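Local coordinates for protein valine-pyruvate aminotransferase (Salmonella typhimurium, PDB 3G7Q) that probably transfers the amino group of L-valine to pyruvate, giving 3-methyl-2-oxobutanoate and L-alanine, with pyridoxal 5'-phosphate as cofactor, at residues Leu175-Glu180 and Asn210-Pro215; Ser187-Pro192 and Gly228-Glu233. All coordinates share one frame; numbering follows the deposited sequence. Where two conformers were deposited one is given.

In the fold
Following the chain from the N terminus, residues 175-180 come first, in the loop leading into strand 181-187. Residues 187-192 continue from the end of that strand toward helix 199-211. The chain then turns at 210-215, where interaction 1 closes a loop holding strand 181-187 and helix 199-211, and enters strand 216-219. Interaction 2 closes a second loop when residues 228-233 reach 187-192. The loops therefore cross rather than nest, sharing helix 199-211. Interaction 1 ties the surface around the start of two parallel strands of the seven-stranded sheet, whereas interaction 2 lies in the interior beyond their ends; the contact centres are about 25 Å apart.

Interaction 1: Leu175-Glu180 and Asn210-Pro215; sequences LHIGEE and NQHNIP
The C-terminal cap of helix 199-211, on a beta-alpha-beta crossover, receives Ile177 from the loop that leads into strand 181-187, and His212 and Ile214 are the residues it meets there. The branch methyl CG2 of Ile177 sits over one face of the His212 imidazole, 3.7 Å from the ring centroid and only 9° off the ring normal, a well-centred CH-pi contact. The side chains cross obliquely. Ile177 holds CG2 anti to its backbone N and CG1 anti to its carbonyl carbon (chi1 -52°), which sends the methyl to the ring. The carbonyl of the same residue comes close as well, Ile177 O lying 3.4 Å from His212 CE1. A branched apolar side chain suits this place because it can present Ile177 CG2 both to the histidine and to Ile214 CD1, 4.1 Å away, and also touch Leu131, Ile184 and Leu208.

His212 and Ile214 are set by the turn between them. Asn213 has positive phi, a conformation asparagine tolerates better than most residues, and its N bonds to Asn210 O at 3.1 Å; Ile214 N reaches back to Ala209 O. Ile214 then settles its side chain on Thr181 and Ile184, extending the apolar patch at this partly exposed edge. No hydrogen bond crosses between 175-180 and 210-215, so shape and apolar contact carry the pairing. A Schellman motif thus ends the helix and turns the chain toward strand 216-219, in a right-handed crossover of the kind that links neighbouring parallel strands in the large domain of class I aminotransferases.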
ATOM      1  N   LEU A 175     -14.409 -22.793  23.293  1.00 37.45           N
ATOM      2  CA  LEU A 175     -13.448 -21.814  22.826  1.00 36.06           C
ATOM      3  C   LEU A 175     -12.141 -21.968  23.598  1.00 38.24           C
ATOM      4  O   LEU A 175     -12.101 -21.800  24.818  1.00 37.77           O
ATOM      5  CB  LEU A 175     -14.000 -20.400  22.989  1.00 36.70           C
ATOM      6  CG  LEU A 175     -13.151 -19.288  22.377  1.00 35.06           C
ATOM      7  CD1 LEU A 175     -13.119 -19.408  20.856  1.00 38.43           C
ATOM      8  CD2 LEU A 175     -13.689 -17.941  22.827  1.00 32.32           C
ATOM      9  N   HIS A 176     -11.074 -22.255  22.859  1.00 38.52           N
ATOM     10  CA  HIS A 176      -9.766 -22.499  23.431  1.00 39.77           C
ATOM     11  C   HIS A 176      -8.831 -21.328  23.172  1.00 39.38           C
ATOM     12  O   HIS A 176      -8.527 -21.002  22.023  1.00 40.71           O
ATOM     13  CB  HIS A 176      -9.188 -23.781  22.829  1.00 39.96           C
ATOM     14  N   ILE A 177      -8.422 -20.669  24.247  1.00 40.75           N
ATOM     15  CA  ILE A 177      -7.471 -19.584  24.183  1.00 41.44           C
ATOM     16  C   ILE A 177      -6.354 -20.002  25.096  1.00 44.31           C
ATOM     17  O   ILE A 177      -6.596 -20.311  26.261  1.00 45.50           O
ATOM     18  CB  ILE A 177      -8.027 -18.275  24.708  1.00 41.04           C
ATOM     19  CG1 ILE A 177      -9.361 -17.947  24.032  1.00 40.91           C
ATOM     20  CG2 ILE A 177      -7.004 -17.162  24.482  1.00 41.59           C
ATOM     21  CD1 ILE A 177     -10.061 -16.783  24.660  1.00 40.87           C
ATOM     22  N   GLY A 178      -5.138 -20.028  24.578  1.00 46.11           N
ATOM     23  CA  GLY A 178      -4.005 -20.447  25.382  1.00 45.46           C
ATOM     24  C   GLY A 178      -2.815 -19.551  25.214  1.00 45.80           C
ATOM     25  O   GLY A 178      -2.906 -18.453  24.639  1.00 45.51           O
ATOM     26  N   GLU A 179      -1.688 -20.055  25.712  1.00 42.82           N
ATOM     27  CA  GLU A 179      -0.420 -19.364  25.644  1.00 42.07           C
ATOM     28  C   GLU A 179      -0.004 -19.122  24.200  1.00 39.63           C
ATOM     29  O   GLU A 179       0.711 -18.169  23.937  1.00 39.11           O
ATOM     30  CB  GLU A 179       0.671 -20.173  26.382  1.00 41.34           C
ATOM     31  N   GLU A 180      -0.453 -19.974  23.277  1.00 38.42           N
ATOM     32  CA  GLU A 180      -0.124 -19.834  21.858  1.00 40.45           C
ATOM     33  C   GLU A 180      -1.035 -18.879  21.061  1.00 39.74           C
ATOM     34  O   GLU A 180      -0.830 -18.718  19.861  1.00 38.29           O
ATOM     35  CB  GLU A 180      -0.114 -21.204  21.155  1.00 41.64           C
ATOM     36  CG  GLU A 180      -1.482 -21.835  20.787  1.00 52.78           C
ATOM     37  CD  GLU A 180      -2.278 -22.361  21.982  1.00 61.74           C
ATOM     38  OE1 GLU A 180      -3.367 -22.929  21.751  1.00 69.08           O
ATOM     39  OE2 GLU A 180      -1.827 -22.214  23.141  1.00 64.22           O
ATOM     40  N   ASN A 210      -8.335  -9.509  27.635  0.50 35.68           N
ATOM     41  CA  ASN A 210      -7.659  -8.823  28.729  0.50 36.57           C
ATOM     42  C   ASN A 210      -7.029  -9.830  29.682  0.50 36.97           C
ATOM     43  O   ASN A 210      -5.875  -9.685  30.073  0.50 36.73           O
ATOM     44  CB  ASN A 210      -8.631  -7.941  29.502  0.50 36.78           C
ATOM     45  CG  ASN A 210      -7.927  -7.046  30.494  0.50 39.11           C
ATOM     46  OD1 ASN A 210      -8.047  -7.231  31.699  0.50 40.58           O
ATOM     47  ND2 ASN A 210      -7.150  -6.100  29.988  0.50 43.51           N
ATOM     48  N   GLN A 211      -7.798 -10.858  30.038  1.00 37.21           N
ATOM     49  CA  GLN A 211      -7.323 -11.918  30.921  1.00 38.54           C
ATOM     50  C   GLN A 211      -6.105 -12.650  30.377  1.00 38.17           C
ATOM     51  O   GLN A 211      -5.224 -13.036  31.142  1.00 36.75           O
ATOM     52  CB  GLN A 211      -8.422 -12.937  31.177  1.00 38.74           C
ATOM     53  CG  GLN A 211      -9.486 -12.468  32.139  1.00 43.45           C
ATOM     54  CD  GLN A 211     -10.663 -13.442  32.238  1.00 44.50           C
ATOM     55  OE1 GLN A 211     -11.662 -13.138  32.895  1.00 67.24           O
ATOM     56  NE2 GLN A 211     -10.541 -14.619  31.611  1.00 50.23           N
ATOM     57  N   HIS A 212      -6.048 -12.835  29.067  1.00 36.27           N
ATOM     58  CA  HIS A 212      -4.907 -13.497  28.432  1.00 35.69           C
ATOM     59  C   HIS A 212      -3.816 -12.538  27.951  1.00 35.10           C
ATOM     60  O   HIS A 212      -2.846 -12.979  27.351  1.00 37.15           O
ATOM     61  CB  HIS A 212      -5.394 -14.385  27.294  1.00 36.73           C
ATOM     62  CG  HIS A 212      -6.131 -15.599  27.766  1.00 39.58           C
ATOM     63  ND1 HIS A 212      -5.506 -16.808  27.972  1.00 44.05           N
ATOM     64  CD2 HIS A 212      -7.426 -15.783  28.110  1.00 40.93           C
ATOM     65  CE1 HIS A 212      -6.390 -17.689  28.402  1.00 47.55           C
ATOM     66  NE2 HIS A 212      -7.564 -17.093  28.494  1.00 42.09           N
ATOM     67  N   ASN A 213      -3.951 -11.247  28.249  1.00 34.82           N
ATOM     68  CA  ASN A 213      -2.986 -10.231  27.838  1.00 35.09           C
ATOM     69  C   ASN A 213      -2.691 -10.237  26.340  1.00 34.75           C
ATOM     70  O   ASN A 213      -1.534 -10.158  25.922  1.00 33.38           O
ATOM     71  CB  ASN A 213      -1.698 -10.377  28.656  1.00 37.46           C
ATOM     72  CG  ASN A 213      -1.954 -10.215  30.133  1.00 46.21           C
ATOM     73  OD1 ASN A 213      -2.533  -9.211  30.559  1.00 54.77           O
ATOM     74  ND2 ASN A 213      -1.543 -11.203  30.926  1.00 56.70           N
ATOM     75  N   ILE A 214      -3.751 -10.344  25.542  1.00 32.48           N
ATOM     76  CA  ILE A 214      -3.631 -10.300  24.088  1.00 32.98           C
ATOM     77  C   ILE A 214      -4.691  -9.341  23.570  1.00 34.80           C
ATOM     78  O   ILE A 214      -5.726  -9.165  24.222  1.00 31.58           O
ATOM     79  CB  ILE A 214      -3.787 -11.685  23.440  1.00 33.46           C
ATOM     80  CG1 ILE A 214      -5.143 -12.309  23.782  1.00 31.88           C
ATOM     81  CG2 ILE A 214      -2.624 -12.603  23.866  1.00 33.57           C
ATOM     82  CD1 ILE A 214      -5.348 -13.647  23.146  1.00 33.31           C
ATOM     83  N   PRO A 215      -4.425  -8.697  22.419  1.00 34.80           N
ATOM     84  CA  PRO A 215      -5.401  -7.744  21.894  1.00 35.09           C
ATOM     85  C   PRO A 215      -6.651  -8.363  21.302  1.00 32.57           C
ATOM     86  O   PRO A 215      -6.617  -9.493  20.792  1.00 33.49           O
ATOM     87  CB  PRO A 215      -4.649  -7.060  20.745  1.00 33.75           C
ATOM     88  CG  PRO A 215      -3.602  -8.055  20.324  1.00 38.47           C
ATOM     89  CD  PRO A 215      -3.222  -8.796  21.569  1.00 34.75           C
TER

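Interaction 2: Ser187-Pro192 and Gly228-Glu233; sequences SRPTNP and GIIFSE
Pro189 meets Ile229 and Ile230 through one corner of its ring, and this buried spot is the tight part of the contact. Pro189 CG lies 3.6 Å from Ile229 O and 3.9 Å from Ile230 CB. Ile230 carries CG1 anti to its backbone N (chi1 -176°), which brings Ile230 CG1 to 4.0 Å from Pro189 CG; the extended chi2 carries CD1 on to the same distance from that carbon, and the two side chains cross at about a right angle. A rigid proline suits the place: the peptide bond before it is cis, and its ring offers a compact apolar edge to a branched partner. The inverse gamma turn centred on Ile229 bends the opposing chain here.

Toward the exposed Glu233 the packing slackens. Arg188 NH2 and Glu233 OE1 stay 5.4 Å apart, too far for contact, so any attraction is probably long-range and weak. The guanidinium has firmer partners in a salt bridge to Asp199 and hydrogen bonds to Ile197 O and Arg235 O.

Around this junction, Arg188 pairs by backbone with Asp219 at the end of strand 216-219, Ile229 and Phe231 lean on helix 299-325, and Asn191 and Pro192 touch strand 341-345.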
ATOM      1  N   SER A 187     -14.906  -9.325  13.192  1.00 36.58           N
ATOM      2  CA  SER A 187     -15.345  -8.179  12.384  1.00 35.75           C
ATOM      3  C   SER A 187     -16.752  -7.874  12.875  1.00 36.54           C
ATOM      4  O   SER A 187     -17.397  -8.748  13.476  1.00 35.33           O
ATOM      5  CB  SER A 187     -15.314  -8.489  10.892  1.00 38.37           C
ATOM      6  OG  SER A 187     -16.100  -9.646  10.617  1.00 39.68           O
ATOM      7  N   ARG A 188     -17.233  -6.640  12.662  1.00 32.92           N
ATOM      8  CA  ARG A 188     -18.563  -6.265  13.125  1.00 33.25           C
ATOM      9  C   ARG A 188     -19.064  -5.015  12.432  1.00 32.99           C
ATOM     10  O   ARG A 188     -18.573  -3.922  12.725  1.00 33.35           O
ATOM     11  CB  ARG A 188     -18.537  -6.002  14.640  1.00 32.49           C
ATOM     12  CG  ARG A 188     -19.877  -5.945  15.326  1.00 34.26           C
ATOM     13  CD  ARG A 188     -19.695  -5.502  16.767  1.00 35.86           C
ATOM     14  NE  ARG A 188     -20.811  -5.866  17.618  1.00 30.75           N
ATOM     15  CZ  ARG A 188     -21.207  -5.184  18.700  1.00 32.68           C
ATOM     16  NH1 ARG A 188     -20.622  -4.038  19.041  1.00 34.95           N
ATOM     17  NH2 ARG A 188     -22.216  -5.612  19.428  1.00 32.08           N
ATOM     18  N   PRO A 189     -20.006  -5.143  11.481  1.00 32.65           N
ATOM     19  CA  PRO A 189     -20.613  -6.355  10.896  1.00 32.04           C
ATOM     20  C   PRO A 189     -19.601  -7.146  10.095  1.00 31.21           C
ATOM     21  O   PRO A 189     -18.561  -6.625   9.675  1.00 31.70           O
ATOM     22  CB  PRO A 189     -21.684  -5.822   9.946  1.00 33.08           C
ATOM     23  CG  PRO A 189     -21.902  -4.370  10.356  1.00 35.09           C
ATOM     24  CD  PRO A 189     -20.584  -3.914  10.917  1.00 32.31           C
ATOM     25  N   THR A 190     -19.934  -8.410   9.858  1.00 30.13           N
ATOM     26  CA  THR A 190     -18.997  -9.343   9.248  1.00 29.90           C
ATOM     27  C   THR A 190     -19.189  -9.625   7.761  1.00 30.37           C
ATOM     28  O   THR A 190     -20.311  -9.767   7.288  1.00 30.88           O
ATOM     29  CB  THR A 190     -19.122 -10.697   9.988  1.00 31.21           C
ATOM     30  OG1 THR A 190     -18.820 -10.512  11.375  1.00 33.78           O
ATOM     31  CG2 THR A 190     -18.192 -11.782   9.386  1.00 30.22           C
ATOM     32  N   ASN A 191     -18.063  -9.633   7.051  1.00 28.86           N
ATOM     33  CA  ASN A 191     -17.966 -10.209   5.712  1.00 31.89           C
ATOM     34  C   ASN A 191     -17.481 -11.640   6.076  1.00 30.47           C
ATOM     35  O   ASN A 191     -16.388 -11.803   6.620  1.00 32.28           O
ATOM     36  CB  ASN A 191     -16.956  -9.426   4.881  1.00 33.22           C
ATOM     37  CG  ASN A 191     -16.603 -10.087   3.550  1.00 33.06           C
ATOM     38  OD1 ASN A 191     -17.020 -11.228   3.239  1.00 31.71           O
ATOM     39  ND2 ASN A 191     -15.760  -9.383   2.751  1.00 33.90           N
ATOM     40  N   PRO A 192     -18.175 -12.706   5.623  1.00 29.25           N
ATOM     41  CA  PRO A 192     -19.221 -12.837   4.599  1.00 30.49           C
ATOM     42  C   PRO A 192     -20.679 -13.007   4.982  1.00 30.66           C
ATOM     43  O   PRO A 192     -21.516 -13.108   4.093  1.00 29.58           O
ATOM     44  CB  PRO A 192     -18.781 -14.155   3.928  1.00 30.25           C
ATOM     45  CG  PRO A 192     -18.412 -15.012   5.110  1.00 29.10           C
ATOM     46  CD  PRO A 192     -17.726 -14.042   6.079  1.00 28.76           C
ATOM     47  N   GLY A 228     -21.414   2.979   8.316  1.00 31.77           N
ATOM     48  CA  GLY A 228     -22.737   2.810   8.910  1.00 33.55           C
ATOM     49  C   GLY A 228     -23.657   1.826   8.221  1.00 33.01           C
ATOM     50  O   GLY A 228     -24.862   1.930   8.336  1.00 34.30           O
ATOM     51  N   ILE A 229     -23.083   0.848   7.539  1.00 33.17           N
ATOM     52  CA  ILE A 229     -23.871  -0.202   6.867  1.00 32.17           C
ATOM     53  C   ILE A 229     -24.160  -1.313   7.890  1.00 30.98           C
ATOM     54  O   ILE A 229     -23.604  -2.442   7.814  1.00 30.80           O
ATOM     55  CB  ILE A 229     -23.163  -0.727   5.608  1.00 32.81           C
ATOM     56  CG1 ILE A 229     -22.727   0.418   4.665  1.00 31.04           C
ATOM     57  CG2 ILE A 229     -24.131  -1.718   4.839  1.00 31.46           C
ATOM     58  CD1 ILE A 229     -21.790   0.062   3.554  1.00 32.83           C
ATOM     59  N   ILE A 230     -25.026  -0.978   8.824  1.00 32.62           N
ATOM     60  CA  ILE A 230     -25.428  -1.855   9.911  1.00 33.25           C
ATOM     61  C   ILE A 230     -26.896  -1.662  10.162  1.00 33.68           C
ATOM     62  O   ILE A 230     -27.389  -0.519  10.255  1.00 33.69           O
ATOM     63  CB  ILE A 230     -24.543  -1.601  11.172  1.00 34.22           C
ATOM     64  CG1 ILE A 230     -24.889  -2.588  12.277  1.00 35.00           C
ATOM     65  CG2 ILE A 230     -24.690  -0.125  11.642  1.00 34.54           C
ATOM     66  CD1 ILE A 230     -23.872  -2.609  13.414  1.00 34.06           C
ATOM     67  N   PHE A 231     -27.611  -2.780  10.284  1.00 31.59           N
ATOM     68  CA  PHE A 231     -29.059  -2.793  10.420  1.00 33.42           C
ATOM     69  C   PHE A 231     -29.547  -3.357  11.761  1.00 35.61           C
ATOM     70  O   PHE A 231     -30.733  -3.663  11.933  1.00 38.98           O
ATOM     71  CB  PHE A 231     -29.656  -3.622   9.282  1.00 31.98           C
ATOM     72  CG  PHE A 231     -28.979  -3.395   7.934  1.00 29.52           C
ATOM     73  CD1 PHE A 231     -28.837  -2.116   7.411  1.00 33.48           C
ATOM     74  CD2 PHE A 231     -28.513  -4.461   7.178  1.00 29.30           C
ATOM     75  CE1 PHE A 231     -28.241  -1.908   6.210  1.00 31.97           C
ATOM     76  CE2 PHE A 231     -27.908  -4.250   5.980  1.00 35.57           C
ATOM     77  CZ  PHE A 231     -27.749  -2.998   5.498  1.00 33.14           C
ATOM     78  N   SER A 232     -28.634  -3.598  12.674  1.00 32.51           N
ATOM     79  CA  SER A 232     -28.997  -4.161  13.939  1.00 30.79           C
ATOM     80  C   SER A 232     -28.399  -3.313  15.021  1.00 32.43           C
ATOM     81  O   SER A 232     -27.569  -2.443  14.742  1.00 33.20           O
ATOM     82  CB  SER A 232     -28.412  -5.560  14.057  1.00 35.45           C
ATOM     83  OG  SER A 232     -26.993  -5.424  13.969  1.00 43.60           O
ATOM     84  N   GLU A 233     -28.811  -3.588  16.246  1.00 31.23           N
ATOM     85  CA  GLU A 233     -28.240  -2.925  17.410  1.00 32.77           C
ATOM     86  C   GLU A 233     -26.799  -3.415  17.599  1.00 33.31           C
ATOM     87  O   GLU A 233     -26.493  -4.573  17.319  1.00 33.36           O
ATOM     88  CB  GLU A 233     -29.076  -3.241  18.634  1.00 31.99           C
ATOM     89  CG  GLU A 233     -28.573  -2.659  19.946  1.00 32.11           C
ATOM     90  CD  GLU A 233     -27.530  -3.499  20.674  1.00 35.33           C
ATOM     91  OE1 GLU A 233     -27.472  -4.739  20.481  1.00 35.54           O
ATOM     92  OE2 GLU A 233     -26.781  -2.891  21.463  1.00 33.32           O
TER